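Local coordinates for protein phosphoethanolamine N-methyltransferase 1 (Haemonchus contortus, PDB 4KRG) that probably transfers a methyl group from S-adenosylmethionine to phosphoethanolamine, a step on the nematode route to phosphocholine, at residues F71-A76 with Q96-H101; I411-V416 with I428-V433. All blocks are in the same frame, centred on the assembly; numbering follows the deposited sequence.

In the fold
Contacts 1 and 2 lie on opposite sides of the chain's centre, about 59 Å apart between centres. Contact 1 joins helix 70-78 to the C-terminal end of helix 89-98 and the residue just after it, is partly buried and holds a residue of the S-adenosylhomocysteine pocket. Contact 2 lies at the surface of the C-terminal part, where helix 413-422 and the residues before it meet the strand 428-432. Their chemistry differs with place: in contact 1 a threonine hydroxyl and an asparagine amide meet in a short hydrogen bond, whereas contact 2 rests on aliphatic branches, with carboxylates at its periphery. The two share no helix or strand, and all of contact 1 precedes contact 2 in the sequence.

Contact 1 (F71-A76 with Q96-H101); sequences FTTVLA and QERNAH. With SAH (S-adenosyl-L-homocysteine), chain D.
Thr73 and Asn99 make the tight part of this contact: Thr73 OG1 donates to Asn99 OD1 at 2.5 Å. The hydroxyl lies in the carbonyl plane, on a lone pair of OD1, with a C=O...donor angle of 115°. Thr73 turns OG1 away from its own carbonyl carbon and beside its backbone N (chi1 -64°), which also puts the hydroxyl within hydrogen-bonding reach of Gly69 O, one turn back, so that the two carbonyl oxygens share or compete for its single proton. Threonine suits the place because it offers a short hydroxyl close to the helix backbone, able to serve both Asn99 and Gly69 O; its methyl CG2 is in van der Waals contact with Asn99 OD1 at 3.5 Å. Next to it Thr72 sets its own CG2 4.0 Å from Asn99 ND2, while its hydroxyl turns elsewhere, to Ser84 and Asp63. Asn99 is the first residue to leave the helix 89-98, and its ND2 is weakly bonded back to Asn95.

In the Rossmann-like fold of class I methyltransferases these are the helices that follow the first two strands, here 60-64 and 81-86. They lie side by side, and Thr72 and Asn99 both touch strand 105-109. Near the N-terminal end of helix 70-78, Phe71 points away from Asn99 and meets the cofactor product: its ring edge, through CE2, comes 3.4 Å from SAH O, nearly in the ring plane.

Packing is looser toward solvent. There the long, bent chain of Arg98 reaches back over Thr73, its guanidinium oblique to OG1; Arg98 NH1 lies 3.2 Å from Thr73 OG1 and makes a weak hydrogen bond to Ile68 O.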
ATOM      1  N   PHE A  71       2.232 -19.994  -5.154  1.00 14.28           N
ATOM      2  CA  PHE A  71       0.937 -19.546  -4.653  1.00 13.44           C
ATOM      3  C   PHE A  71      -0.190 -20.463  -5.125  1.00 15.34           C
ATOM      4  O   PHE A  71      -1.102 -20.780  -4.358  1.00 15.63           O
ATOM      5  CB  PHE A  71       0.654 -18.107  -5.082  1.00 14.47           C
ATOM      6  CG  PHE A  71       1.530 -17.095  -4.414  1.00 14.26           C
ATOM      7  CD1 PHE A  71       1.343 -16.778  -3.078  1.00 15.99           C
ATOM      8  CD2 PHE A  71       2.536 -16.456  -5.117  1.00 15.35           C
ATOM      9  CE1 PHE A  71       2.151 -15.835  -2.449  1.00 16.39           C
ATOM     10  CE2 PHE A  71       3.345 -15.511  -4.493  1.00 17.04           C
ATOM     11  CZ  PHE A  71       3.149 -15.207  -3.157  1.00 17.64           C
ATOM     12  N   THR A  72      -0.127 -20.872  -6.391  1.00 16.39           N
ATOM     13  CA  THR A  72      -1.127 -21.766  -6.976  1.00 15.63           C
ATOM     14  C   THR A  72      -1.337 -22.980  -6.092  1.00 14.85           C
ATOM     15  O   THR A  72      -2.469 -23.383  -5.831  1.00 17.37           O
ATOM     16  CB  THR A  72      -0.715 -22.217  -8.392  1.00 17.88           C
ATOM     17  OG1 THR A  72      -0.841 -21.114  -9.292  1.00 17.01           O
ATOM     18  CG2 THR A  72      -1.599 -23.351  -8.882  1.00 18.93           C
ATOM     19  N   THR A  73      -0.233 -23.538  -5.610  1.00 14.98           N
ATOM     20  CA  THR A  73      -0.255 -24.710  -4.747  1.00 16.46           C
ATOM     21  C   THR A  73      -1.183 -24.535  -3.545  1.00 15.80           C
ATOM     22  O   THR A  73      -1.978 -25.418  -3.239  1.00 19.15           O
ATOM     23  CB  THR A  73       1.167 -25.058  -4.268  1.00 15.56           C
ATOM     24  OG1 THR A  73       1.967 -25.427  -5.399  1.00 16.76           O
ATOM     25  CG2 THR A  73       1.132 -26.211  -3.291  1.00 17.40           C
ATOM     26  N   VAL A  74      -1.091 -23.391  -2.877  1.00 12.91           N
ATOM     27  CA  VAL A  74      -1.886 -23.150  -1.685  1.00 14.17           C
ATOM     28  C   VAL A  74      -3.273 -22.597  -2.024  1.00 14.70           C
ATOM     29  O   VAL A  74      -4.248 -22.899  -1.336  1.00 16.47           O
ATOM     30  CB  VAL A  74      -1.149 -22.224  -0.689  1.00 13.68           C
ATOM     31  CG1 VAL A  74      -1.963 -22.046   0.584  1.00 16.88           C
ATOM     32  CG2 VAL A  74       0.224 -22.793  -0.344  1.00 13.48           C
ATOM     33  N   LEU A  75      -3.364 -21.803  -3.088  1.00 17.00           N
ATOM     34  CA  LEU A  75      -4.650 -21.245  -3.514  1.00 15.40           C
ATOM     35  C   LEU A  75      -5.665 -22.347  -3.821  1.00 15.15           C
ATOM     36  O   LEU A  75      -6.823 -22.265  -3.421  1.00 16.05           O
ATOM     37  CB  LEU A  75      -4.481 -20.335  -4.736  1.00 13.62           C
ATOM     38  CG  LEU A  75      -3.745 -18.997  -4.560  1.00 12.84           C
ATOM     39  CD1 LEU A  75      -3.420 -18.388  -5.924  1.00 12.62           C
ATOM     40  CD2 LEU A  75      -4.565 -18.012  -3.737  1.00 13.82           C
ATOM     41  N   ALA A  76      -5.212 -23.388  -4.510  1.00 15.25           N
ATOM     42  CA  ALA A  76      -6.084 -24.496  -4.888  1.00 14.23           C
ATOM     43  C   ALA A  76      -6.505 -25.376  -3.709  1.00 17.53           C
ATOM     44  O   ALA A  76      -7.327 -26.274  -3.877  1.00 21.11           O
ATOM     45  CB  ALA A  76      -5.429 -25.340  -5.959  1.00 15.79           C
ATOM     46  N   GLN A  96       3.208 -27.878 -12.861  1.00 21.49           N
ATOM     47  CA  GLN A  96       2.448 -29.122 -13.033  1.00 19.51           C
ATOM     48  C   GLN A  96       3.047 -30.323 -12.312  1.00 20.89           C
ATOM     49  O   GLN A  96       2.338 -31.265 -11.972  1.00 23.91           O
ATOM     50  CB  GLN A  96       2.311 -29.466 -14.518  1.00 21.88           C
ATOM     51  CG  GLN A  96       1.523 -28.462 -15.334  1.00 23.81           C
ATOM     52  CD  GLN A  96       1.571 -28.763 -16.814  1.00 28.83           C
ATOM     53  OE1 GLN A  96       2.465 -28.296 -17.521  1.00 30.93           O
ATOM     54  NE2 GLN A  96       0.617 -29.560 -17.291  1.00 28.45           N
ATOM     55  N   GLU A  97       4.357 -30.308 -12.110  1.00 20.58           N
ATOM     56  CA  GLU A  97       5.025 -31.411 -11.432  1.00 22.33           C
ATOM     57  C   GLU A  97       4.790 -31.322  -9.928  1.00 24.08           C
ATOM     58  O   GLU A  97       4.378 -32.296  -9.297  1.00 25.43           O
ATOM     59  CB  GLU A  97       6.520 -31.396 -11.742  1.00 24.61           C
ATOM     60  CG  GLU A  97       7.313 -32.500 -11.071  1.00 30.61           C
ATOM     61  CD  GLU A  97       8.766 -32.521 -11.514  1.00 38.38           C
ATOM     62  OE1 GLU A  97       9.081 -31.938 -12.577  1.00 41.28           O
ATOM     63  OE2 GLU A  97       9.595 -33.123 -10.797  1.00 41.70           O
ATOM     64  N   ARG A  98       5.039 -30.142  -9.366  1.00 22.66           N
ATOM     65  CA  ARG A  98       4.847 -29.897  -7.942  1.00 22.87           C
ATOM     66  C   ARG A  98       3.402 -30.162  -7.540  1.00 22.34           C
ATOM     67  O   ARG A  98       3.130 -30.666  -6.454  1.00 25.59           O
ATOM     68  CB  ARG A  98       5.210 -28.447  -7.606  1.00 21.18           C
ATOM     69  CG  ARG A  98       6.650 -28.051  -7.929  1.00 22.51           C
ATOM     70  CD  ARG A  98       6.879 -26.557  -7.721  1.00 21.76           C
ATOM     71  NE  ARG A  98       6.541 -26.141  -6.363  1.00 25.70           N
ATOM     72  CZ  ARG A  98       5.485 -25.399  -6.040  1.00 23.74           C
ATOM     73  NH1 ARG A  98       4.663 -24.970  -6.982  1.00 21.43           N
ATOM     74  NH2 ARG A  98       5.256 -25.089  -4.771  1.00 24.95           N
ATOM     75  N   ASN A  99       2.482 -29.824  -8.433  1.00 20.94           N
ATOM     76  CA  ASN A  99       1.056 -29.885  -8.135  1.00 21.85           C
ATOM     77  C   ASN A  99       0.346 -31.075  -8.775  1.00 21.88           C
ATOM     78  O   ASN A  99      -0.874 -31.062  -8.946  1.00 21.60           O
ATOM     79  CB  ASN A  99       0.384 -28.577  -8.560  1.00 23.49           C
ATOM     80  CG  ASN A  99       0.862 -27.394  -7.748  1.00 23.72           C
ATOM     81  OD1 ASN A  99       1.052 -27.502  -6.534  1.00 25.54           O
ATOM     82  ND2 ASN A  99       1.070 -26.259  -8.411  1.00 21.97           N
ATOM     83  N   ALA A 100       1.114 -32.106  -9.116  1.00 23.20           N
ATOM     84  CA  ALA A 100       0.557 -33.302  -9.742  1.00 24.09           C
ATOM     85  C   ALA A 100      -0.438 -34.009  -8.830  1.00 25.69           C
ATOM     86  O   ALA A 100      -1.276 -34.781  -9.289  1.00 27.79           O
ATOM     87  CB  ALA A 100       1.667 -34.249 -10.152  1.00 23.68           C
ATOM     88  N   HIS A 101      -0.341 -33.743  -7.533  1.00 24.09           N
ATOM     89  CA  HIS A 101      -1.215 -34.391  -6.565  1.00 27.01           C
ATOM     90  C   HIS A 101      -2.578 -33.709  -6.460  1.00 26.98           C
ATOM     91  O   HIS A 101      -3.468 -34.188  -5.753  1.00 29.10           O
ATOM     92  CB  HIS A 101      -0.549 -34.429  -5.193  1.00 26.70           C
ATOM     93  CG  HIS A 101      -0.250 -33.077  -4.629  1.00 23.73           C
ATOM     94  ND1 HIS A 101       0.636 -32.200  -5.214  1.00 24.04           N
ATOM     95  CD2 HIS A 101      -0.715 -32.454  -3.519  1.00 23.89           C
ATOM     96  CE1 HIS A 101       0.704 -31.096  -4.495  1.00 22.55           C
ATOM     97  NE2 HIS A 101      -0.107 -31.223  -3.460  1.00 22.43           N
TER
HETATM   98  N   SAH D 502       4.250 -14.679  -9.180  1.00 15.80           N
HETATM   99  CA  SAH D 502       5.234 -15.740  -8.912  1.00 17.99           C
HETATM  100  CB  SAH D 502       6.478 -15.507  -9.835  1.00 19.70           C
HETATM  101  CG  SAH D 502       7.098 -14.118  -9.700  1.00 16.76           C
HETATM  102  SD  SAH D 502       8.392 -13.724 -10.912  1.00 21.78           S
HETATM  103  C   SAH D 502       5.615 -15.764  -7.486  1.00 21.17           C
HETATM  104  O   SAH D 502       5.665 -14.721  -6.852  1.00 18.76           O
HETATM  105  OXT SAH D 502       6.165 -16.752  -7.051  1.00 23.31           O
HETATM  106  C5' SAH D 502       7.506 -13.297 -12.435  1.00 20.42           C
HETATM  107  C4' SAH D 502       6.721 -14.296 -13.091  1.00 20.70           C
HETATM  108  O4' SAH D 502       5.766 -13.654 -13.978  1.00 19.38           O
HETATM  109  C3' SAH D 502       7.555 -15.171 -13.938  1.00 22.02           C
HETATM  110  O3' SAH D 502       7.066 -16.491 -13.867  1.00 20.99           O
HETATM  111  C2' SAH D 502       7.366 -14.653 -15.285  1.00 22.73           C
HETATM  112  O2' SAH D 502       7.559 -15.657 -16.242  1.00 21.89           O
HETATM  113  C1' SAH D 502       5.961 -14.182 -15.254  1.00 20.21           C
HETATM  114  N9  SAH D 502       5.641 -13.152 -16.303  1.00 19.49           N
HETATM  115  C8  SAH D 502       6.202 -11.946 -16.462  1.00 18.29           C
HETATM  116  N7  SAH D 502       5.517 -11.312 -17.416  1.00 16.46           N
HETATM  117  C5  SAH D 502       4.531 -12.095 -17.858  1.00 18.92           C
HETATM  118  C6  SAH D 502       3.530 -11.945 -18.832  1.00 20.31           C
HETATM  119  N6  SAH D 502       3.418 -10.794 -19.576  1.00 17.29           N
HETATM  120  N1  SAH D 502       2.672 -12.964 -19.018  1.00 20.67           N
HETATM  121  C2  SAH D 502       2.752 -14.088 -18.316  1.00 18.03           C
HETATM  122  N3  SAH D 502       3.701 -14.260 -17.379  1.00 19.97           N
HETATM  123  C4  SAH D 502       4.595 -13.286 -17.131  1.00 20.79           C

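Contact 2 (I411-V416 with I428-V433); sequences IDETSV and ITIVDV
Ile430 is the apolar centre here, sending its CD1 between Val416 and the backbone of Glu413. CD1 is 3.7 Å from Val416 CG1 and equally near Glu413 O; the chain gets there because CG1 is anti to the carbonyl carbon and chi2 is extended (179°). The helix 413-422 packs on strand 428-432, an edge strand running antiparallel to 458-465, which in turn pairs antiparallel with 400-408. This order is consistent with the end of a class I methyltransferase-like sheet.

Beta-branched Ile430 suits its strand, and Val416 suits as a short apolar side chain on the helix face turned to it; Val416 also touches Ile462 of the next strand. Glu413 runs past Ile430 the other way: its aliphatic CG lies 4.0 Å from CG2, while its carboxylate reaches toward solvent, where a water lies between OE2 and Ile430 O at distances too short to be trusted.

At the other end Ile411 CD1 abuts the carboxylate of Asp432, 3.4 Å from OD2, and Asp432 OD1 is held by Thr434 OG1. Behind the first shell, Asp412 N-caps the helix that carries Glu413 and Val416: Ser415 N donates to Asp412 OD1 at 3.2 Å, approaching from above the carboxylate plane.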
ATOM      1  N   ILE A 411     -11.975  28.565  19.298  1.00 22.72           N
ATOM      2  CA  ILE A 411     -11.785  27.505  20.277  1.00 24.26           C
ATOM      3  C   ILE A 411     -13.066  27.261  21.066  1.00 27.14           C
ATOM      4  O   ILE A 411     -13.524  28.121  21.810  1.00 26.18           O
ATOM      5  CB  ILE A 411     -10.619  27.810  21.217  1.00 26.97           C
ATOM      6  CG1 ILE A 411      -9.312  27.834  20.419  1.00 21.15           C
ATOM      7  CG2 ILE A 411     -10.554  26.774  22.332  1.00 29.06           C
ATOM      8  CD1 ILE A 411      -8.111  28.158  21.239  1.00 21.59           C
ATOM      9  N   ASP A 412     -13.636  26.075  20.885  1.00 30.26           N
ATOM     10  CA  ASP A 412     -14.891  25.699  21.521  1.00 32.28           C
ATOM     11  C   ASP A 412     -14.659  24.456  22.369  1.00 32.42           C
ATOM     12  O   ASP A 412     -14.988  23.348  21.946  1.00 31.43           O
ATOM     13  CB  ASP A 412     -15.945  25.407  20.448  1.00 31.36           C
ATOM     14  CG  ASP A 412     -17.358  25.379  21.001  1.00 37.40           C
ATOM     15  OD1 ASP A 412     -17.542  25.082  22.203  1.00 37.54           O
ATOM     16  OD2 ASP A 412     -18.296  25.650  20.221  1.00 42.10           O
ATOM     17  N   GLU A 413     -14.101  24.640  23.562  1.00 32.06           N
ATOM     18  CA  GLU A 413     -13.683  23.508  24.388  1.00 32.18           C
ATOM     19  C   GLU A 413     -14.846  22.636  24.866  1.00 31.86           C
ATOM     20  O   GLU A 413     -14.738  21.412  24.896  1.00 29.75           O
ATOM     21  CB  GLU A 413     -12.817  23.974  25.563  1.00 35.21           C
ATOM     22  CG  GLU A 413     -11.446  24.471  25.139  1.00 39.21           C
ATOM     23  CD  GLU A 413     -10.595  24.930  26.305  1.00 46.65           C
ATOM     24  OE1 GLU A 413     -11.166  25.224  27.378  1.00 53.24           O
ATOM     25  OE2 GLU A 413      -9.355  24.994  26.151  1.00 45.89           O
ATOM     26  N   THR A 414     -15.956  23.270  25.226  1.00 30.68           N
ATOM     27  CA  THR A 414     -17.143  22.549  25.671  1.00 32.67           C
ATOM     28  C   THR A 414     -17.643  21.586  24.596  1.00 33.70           C
ATOM     29  O   THR A 414     -18.006  20.440  24.874  1.00 33.69           O
ATOM     30  CB  THR A 414     -18.267  23.533  26.045  1.00 34.69           C
ATOM     31  OG1 THR A 414     -17.918  24.205  27.260  1.00 37.82           O
ATOM     32  CG2 THR A 414     -19.585  22.810  26.240  1.00 35.75           C
ATOM     33  N   SER A 415     -17.636  22.054  23.356  1.00 32.66           N
ATOM     34  CA  SER A 415     -18.121  21.264  22.241  1.00 31.08           C
ATOM     35  C   SER A 415     -17.185  20.099  21.919  1.00 27.73           C
ATOM     36  O   SER A 415     -17.638  18.991  21.637  1.00 29.69           O
ATOM     37  CB  SER A 415     -18.291  22.166  21.026  1.00 35.12           C
ATOM     38  OG  SER A 415     -19.121  21.565  20.062  1.00 42.75           O
ATOM     39  N   VAL A 416     -15.881  20.360  21.957  1.00 25.45           N
ATOM     40  CA  VAL A 416     -14.876  19.336  21.694  1.00 23.14           C
ATOM     41  C   VAL A 416     -15.000  18.177  22.683  1.00 24.45           C
ATOM     42  O   VAL A 416     -14.942  17.007  22.303  1.00 24.85           O
ATOM     43  CB  VAL A 416     -13.459  19.926  21.765  1.00 21.67           C
ATOM     44  CG1 VAL A 416     -12.419  18.837  21.662  1.00 20.73           C
ATOM     45  CG2 VAL A 416     -13.263  20.922  20.650  1.00 25.32           C
ATOM     46  N   ILE A 428     -10.894  13.612  29.519  1.00 26.74           N
ATOM     47  CA  ILE A 428     -10.512  14.524  28.450  1.00 23.98           C
ATOM     48  C   ILE A 428      -9.890  15.791  29.024  1.00 24.23           C
ATOM     49  O   ILE A 428     -10.481  16.442  29.880  1.00 25.67           O
ATOM     50  CB  ILE A 428     -11.739  14.946  27.632  1.00 22.34           C
ATOM     51  CG1 ILE A 428     -12.358  13.740  26.929  1.00 24.52           C
ATOM     52  CG2 ILE A 428     -11.368  16.011  26.631  1.00 19.22           C
ATOM     53  CD1 ILE A 428     -13.717  14.032  26.322  1.00 23.79           C
ATOM     54  N   THR A 429      -8.696  16.137  28.557  1.00 21.66           N
ATOM     55  CA  THR A 429      -8.102  17.429  28.868  1.00 22.90           C
ATOM     56  C   THR A 429      -7.807  18.134  27.556  1.00 22.54           C
ATOM     57  O   THR A 429      -7.500  17.487  26.558  1.00 23.85           O
ATOM     58  CB  THR A 429      -6.819  17.297  29.715  1.00 27.32           C
ATOM     59  OG1 THR A 429      -5.883  16.448  29.045  1.00 30.10           O
ATOM     60  CG2 THR A 429      -7.144  16.709  31.070  1.00 28.35           C
ATOM     61  N   ILE A 430      -7.919  19.455  27.547  1.00 22.30           N
ATOM     62  CA  ILE A 430      -7.683  20.223  26.336  1.00 22.01           C
ATOM     63  C   ILE A 430      -6.749  21.386  26.641  1.00 23.95           C
ATOM     64  O   ILE A 430      -7.044  22.197  27.510  1.00 27.29           O
ATOM     65  CB  ILE A 430      -8.993  20.786  25.768  1.00 22.91           C
ATOM     66  CG1 ILE A 430      -9.985  19.661  25.474  1.00 23.70           C
ATOM     67  CG2 ILE A 430      -8.726  21.607  24.521  1.00 21.45           C
ATOM     68  CD1 ILE A 430     -11.308  20.151  24.935  1.00 25.75           C
ATOM     69  N   VAL A 431      -5.628  21.459  25.930  1.00 21.98           N
ATOM     70  CA  VAL A 431      -4.686  22.566  26.068  1.00 21.78           C
ATOM     71  C   VAL A 431      -4.541  23.329  24.752  1.00 20.65           C
ATOM     72  O   VAL A 431      -4.263  22.742  23.718  1.00 18.83           O
ATOM     73  CB  VAL A 431      -3.295  22.070  26.514  1.00 23.52           C
ATOM     74  CG1 VAL A 431      -2.290  23.218  26.523  1.00 25.84           C
ATOM     75  CG2 VAL A 431      -3.375  21.435  27.889  1.00 24.57           C
ATOM     76  N   ASP A 432      -4.744  24.641  24.799  1.00 21.96           N
ATOM     77  CA  ASP A 432      -4.509  25.507  23.655  1.00 19.94           C
ATOM     78  C   ASP A 432      -3.002  25.557  23.386  1.00 19.42           C
ATOM     79  O   ASP A 432      -2.233  26.048  24.219  1.00 21.19           O
ATOM     80  CB  ASP A 432      -5.026  26.907  23.996  1.00 21.44           C
ATOM     81  CG  ASP A 432      -4.886  27.902  22.855  1.00 22.07           C
ATOM     82  OD1 ASP A 432      -4.267  27.582  21.820  1.00 20.50           O
ATOM     83  OD2 ASP A 432      -5.398  29.034  23.006  1.00 26.34           O
ATOM     84  N   VAL A 433      -2.580  25.050  22.228  1.00 19.64           N
ATOM     85  CA  VAL A 433      -1.172  25.116  21.829  1.00 21.24           C
ATOM     86  C   VAL A 433      -0.934  25.981  20.588  1.00 22.33           C
ATOM     87  O   VAL A 433       0.006  25.741  19.835  1.00 21.26           O
ATOM     88  CB  VAL A 433      -0.538  23.709  21.607  1.00 15.14           C
ATOM     89  CG1 VAL A 433      -0.360  22.978  22.936  1.00 18.21           C
ATOM     90  CG2 VAL A 433      -1.347  22.885  20.615  1.00 15.00           C
TER
HETATM   91  O   HOH W   1      -8.319  24.284  28.201  1.00 52.37           O